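Uncharacterized conserved protein (Methanopyrus kandleri AV19, PDB 2QYA) is of unknown function and belongs to the DUF424 family, folding as a mixed beta sheet packed with helices and assembling with a second copy of itself. Local coordinates at residues A4-G12 and A20-G28. The protein carries 2 engineered substitutions. Numbering follows the deposited sequence.
Sequences ARVLLNIHG and ALCDEDLLG
The carbonyl oxygen of Cys22 takes the N-H of Leu7 in a short bond, 2.6 Å from Leu7 N to Cys22 O, and also meets two carbons of Val6: its CA, as a C-H...O contact, and its methyl CG2 at 3.4 Å. Cys22 N returns a bond to Leu7 O, and Asn9 and Ala20 form the next antiparallel hydrogen-bonded pair, with Ala20 N 2.8 Å from Asn9 O. Strands 6-13 and 16-23 thereby make a beta hairpin.

Branched apolar residues suit the face carrying Val6, Leu8 and Leu21, which helices 52-66 and 79-87 cover. The side chains of Leu8 and Leu21 run alongside each other in the same direction, with CD1 of Leu8 3.9 Å from CD2 of Leu21. Asp23, on this face, turns its carboxylate to the N-H groups of Leu80 and Ala81 at the start of helix 79-87. On the other face, Leu7 CD1 meets CD2 of Leu27 at 3.7 Å, the two chains crossing nearly at right angles.

Beyond the strand end, Glu24 N bonds to Arg5 O at 3.1 Å. With CG anti to the backbone N (chi1 -163°), Glu24 runs extended alongside Arg5; its CG touches Leu7 CD2, while its carboxylate lies over Arg5 CB. Long chains with polar ends suit both places: Arg5 NH1 and Glu24 OE2 stay 4.7 Å apart, yet both bond to Ser49 OG on neighbouring strand 48-50. Shortening Glu24 to an alanine would remove CG and carboxylate, and is likely to leave Leu7 CD2 less covered and Ser49 without its carboxylate partner. The chemistry thus changes from backbone bonds between largely apolar faces to a hydroxyl shared by opposite charges, whose attraction probably steadies the hairpin end away from its turn.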
loop_
_atom_site.group_PDB
_atom_site.type_symbol
_atom_site.label_atom_id
_atom_site.label_comp_id
_atom_site.label_asym_id
_atom_site.label_seq_id
_atom_site.Cartn_x
_atom_site.Cartn_y
_atom_site.Cartn_z
ATOM N N ALA A 4 9.368 -25.326 -6.258
ATOM C CA ALA A 4 8.796 -24.169 -7.002
ATOM C C ALA A 4 8.002 -23.272 -6.028
ATOM O O ALA A 4 6.853 -23.594 -5.692
ATOM C CB ALA A 4 7.893 -24.690 -8.057
ATOM N N ARG A 5 8.598 -22.176 -5.575
ATOM C CA ARG A 5 8.013 -21.417 -4.454
ATOM C C ARG A 5 7.832 -19.914 -4.694
ATOM O O ARG A 5 8.684 -19.236 -5.257
ATOM C CB ARG A 5 8.830 -21.611 -3.156
ATOM C CG ARG A 5 8.808 -23.008 -2.537
ATOM C CD ARG A 5 7.567 -23.247 -1.699
ATOM N NE ARG A 5 7.690 -24.472 -0.924
ATOM C CZ ARG A 5 8.018 -24.535 0.368
ATOM N NH1 ARG A 5 8.252 -23.438 1.089
ATOM N NH2 ARG A 5 8.104 -25.718 0.940
ATOM N N VAL A 6 6.738 -19.389 -4.179
ATOM C CA VAL A 6 6.511 -17.957 -4.235
ATOM C C VAL A 6 6.462 -17.340 -2.817
ATOM O O VAL A 6 5.850 -17.909 -1.925
ATOM C CB VAL A 6 5.213 -17.705 -5.029
ATOM C CG1 VAL A 6 3.987 -18.004 -4.165
ATOM C CG2 VAL A 6 5.174 -16.333 -5.573
ATOM N N LEU A 7 7.082 -16.173 -2.622
ATOM C CA LEU A 7 6.961 -15.404 -1.363
ATOM C C LEU A 7 5.710 -14.506 -1.322
ATOM O O LEU A 7 5.463 -13.678 -2.237
ATOM C CB LEU A 7 8.222 -14.547 -1.137
ATOM C CG LEU A 7 9.577 -15.264 -1.269
ATOM C CD1 LEU A 7 10.727 -14.294 -1.343
ATOM C CD2 LEU A 7 9.770 -16.261 -0.125
ATOM N N LEU A 8 4.897 -14.680 -0.283
ATOM C CA LEU A 8 3.723 -13.835 -0.086
ATOM C C LEU A 8 3.899 -12.999 1.182
ATOM O O LEU A 8 4.143 -13.520 2.285
ATOM C CB LEU A 8 2.443 -14.656 -0.039
ATOM C CG LEU A 8 1.088 -13.973 0.187
ATOM C CD1 LEU A 8 0.755 -12.856 -0.818
ATOM C CD2 LEU A 8 0.012 -15.029 0.109
ATOM N N ASN A 9 3.799 -11.688 0.994
ATOM C CA ASN A 9 3.983 -10.735 2.052
ATOM C C ASN A 9 2.739 -9.867 2.036
ATOM O O ASN A 9 2.516 -9.146 1.060
ATOM C CB ASN A 9 5.269 -9.953 1.791
ATOM C CG ASN A 9 5.607 -8.935 2.907
ATOM O OD1 ASN A 9 4.997 -8.932 3.983
ATOM N ND2 ASN A 9 6.583 -8.059 2.626
ATOM N N ILE A 10 1.913 -9.992 3.085
ATOM C CA ILE A 10 0.679 -9.214 3.279
ATOM C C ILE A 10 0.781 -8.296 4.505
ATOM O O ILE A 10 0.985 -8.772 5.633
ATOM C CB ILE A 10 -0.554 -10.103 3.522
ATOM C CG1 ILE A 10 -0.831 -11.035 2.328
ATOM C CG2 ILE A 10 -1.797 -9.227 3.879
ATOM C CD1 ILE A 10 -1.936 -12.092 2.573
ATOM N N HIS A 11 0.616 -6.995 4.288
ATOM C CA HIS A 11 0.590 -6.019 5.366
ATOM C C HIS A 11 -0.533 -4.993 5.149
ATOM O O HIS A 11 -0.714 -4.483 4.045
ATOM C CB HIS A 11 1.928 -5.298 5.460
ATOM C CG HIS A 11 2.147 -4.648 6.780
ATOM N ND1 HIS A 11 2.487 -5.363 7.909
ATOM C CD2 HIS A 11 2.013 -3.363 7.176
ATOM C CE1 HIS A 11 2.578 -4.542 8.940
ATOM N NE2 HIS A 11 2.290 -3.322 8.523
ATOM N N GLY A 12 -1.294 -4.723 6.205
ATOM C CA GLY A 12 -2.327 -3.707 6.170
ATOM C C GLY A 12 -1.965 -2.515 7.043
ATOM O O GLY A 12 -1.584 -2.692 8.205
ATOM N N ALA A 20 1.981 -8.544 -1.597
ATOM C CA ALA A 20 3.153 -8.618 -2.454
ATOM C C ALA A 20 3.600 -10.075 -2.671
ATOM O O ALA A 20 3.709 -10.858 -1.728
ATOM C CB ALA A 20 4.305 -7.774 -1.903
ATOM N N LEU A 21 3.875 -10.414 -3.917
ATOM C CA LEU A 21 4.241 -11.773 -4.283
ATOM C C LEU A 21 5.552 -11.658 -4.993
ATOM O O LEU A 21 5.728 -10.754 -5.810
ATOM C CB LEU A 21 3.205 -12.382 -5.224
ATOM C CG LEU A 21 1.842 -12.736 -4.658
ATOM C CD1 LEU A 21 0.779 -12.452 -5.700
ATOM C CD2 LEU A 21 1.811 -14.199 -4.282
ATOM N N CYS A 22 6.479 -12.552 -4.685
ATOM C CA CYS A 22 7.763 -12.552 -5.373
ATOM C C CYS A 22 8.227 -13.988 -5.545
ATOM O O CYS A 22 8.102 -14.788 -4.605
ATOM C CB CYS A 22 8.782 -11.772 -4.542
ATOM S SG CYS A 22 10.367 -11.419 -5.283
ATOM N N ASP A 23 8.765 -14.321 -6.722
ATOM C CA ASP A 23 9.442 -15.620 -6.893
ATOM C C ASP A 23 10.601 -15.726 -5.895
ATOM O O ASP A 23 11.407 -14.811 -5.747
ATOM C CB ASP A 23 9.933 -15.833 -8.339
ATOM C CG ASP A 23 8.787 -16.041 -9.312
ATOM O OD1 ASP A 23 7.649 -15.588 -9.009
ATOM O OD2 ASP A 23 9.013 -16.667 -10.381
ATOM N N GLU A 24 10.649 -16.840 -5.185
ATOM C CA GLU A 24 11.649 -17.043 -4.153
ATOM C C GLU A 24 13.055 -16.939 -4.716
ATOM O O GLU A 24 13.904 -16.283 -4.117
ATOM C CB GLU A 24 11.431 -18.395 -3.502
ATOM C CG GLU A 24 12.099 -18.607 -2.169
ATOM C CD GLU A 24 11.885 -20.032 -1.705
ATOM O OE1 GLU A 24 12.358 -20.933 -2.420
ATOM O OE2 GLU A 24 11.217 -20.247 -0.675
ATOM N N ASP A 25 13.284 -17.528 -5.893
ATOM C CA ASP A 25 14.610 -17.507 -6.515
ATOM C C ASP A 25 15.074 -16.117 -6.975
ATOM O O ASP A 25 16.224 -15.953 -7.394
ATOM C CB ASP A 25 14.710 -18.539 -7.657
ATOM C CG ASP A 25 13.750 -18.256 -8.804
ATOM O OD1 ASP A 25 13.050 -17.205 -8.799
ATOM O OD2 ASP A 25 13.693 -19.099 -9.735
ATOM N N LEU A 26 14.180 -15.130 -6.887
ATOM C CA LEU A 26 14.476 -13.750 -7.262
ATOM C C LEU A 26 14.953 -12.897 -6.109
ATOM O O LEU A 26 15.571 -11.866 -6.320
ATOM C CB LEU A 26 13.241 -13.082 -7.855
ATOM C CG LEU A 26 12.745 -13.407 -9.260
ATOM C CD1 LEU A 26 11.650 -12.428 -9.559
ATOM C CD2 LEU A 26 13.860 -13.314 -10.304
ATOM N N LEU A 27 14.635 -13.312 -4.891
ATOM C CA LEU A 27 14.973 -12.541 -3.699
ATOM C C LEU A 27 16.485 -12.335 -3.623
ATOM O O LEU A 27 17.270 -13.276 -3.834
ATOM C CB LEU A 27 14.404 -13.204 -2.445
ATOM C CG LEU A 27 14.733 -12.560 -1.091
ATOM C CD1 LEU A 27 14.448 -11.075 -1.126
ATOM C CD2 LEU A 27 13.997 -13.221 0.076
ATOM N N GLY A 28 16.876 -11.085 -3.380
ATOM C CA GLY A 28 18.283 -10.693 -3.337
ATOM C C GLY A 28 18.999 -10.551 -4.672
ATOM O O GLY A 28 20.228 -10.548 -4.716
#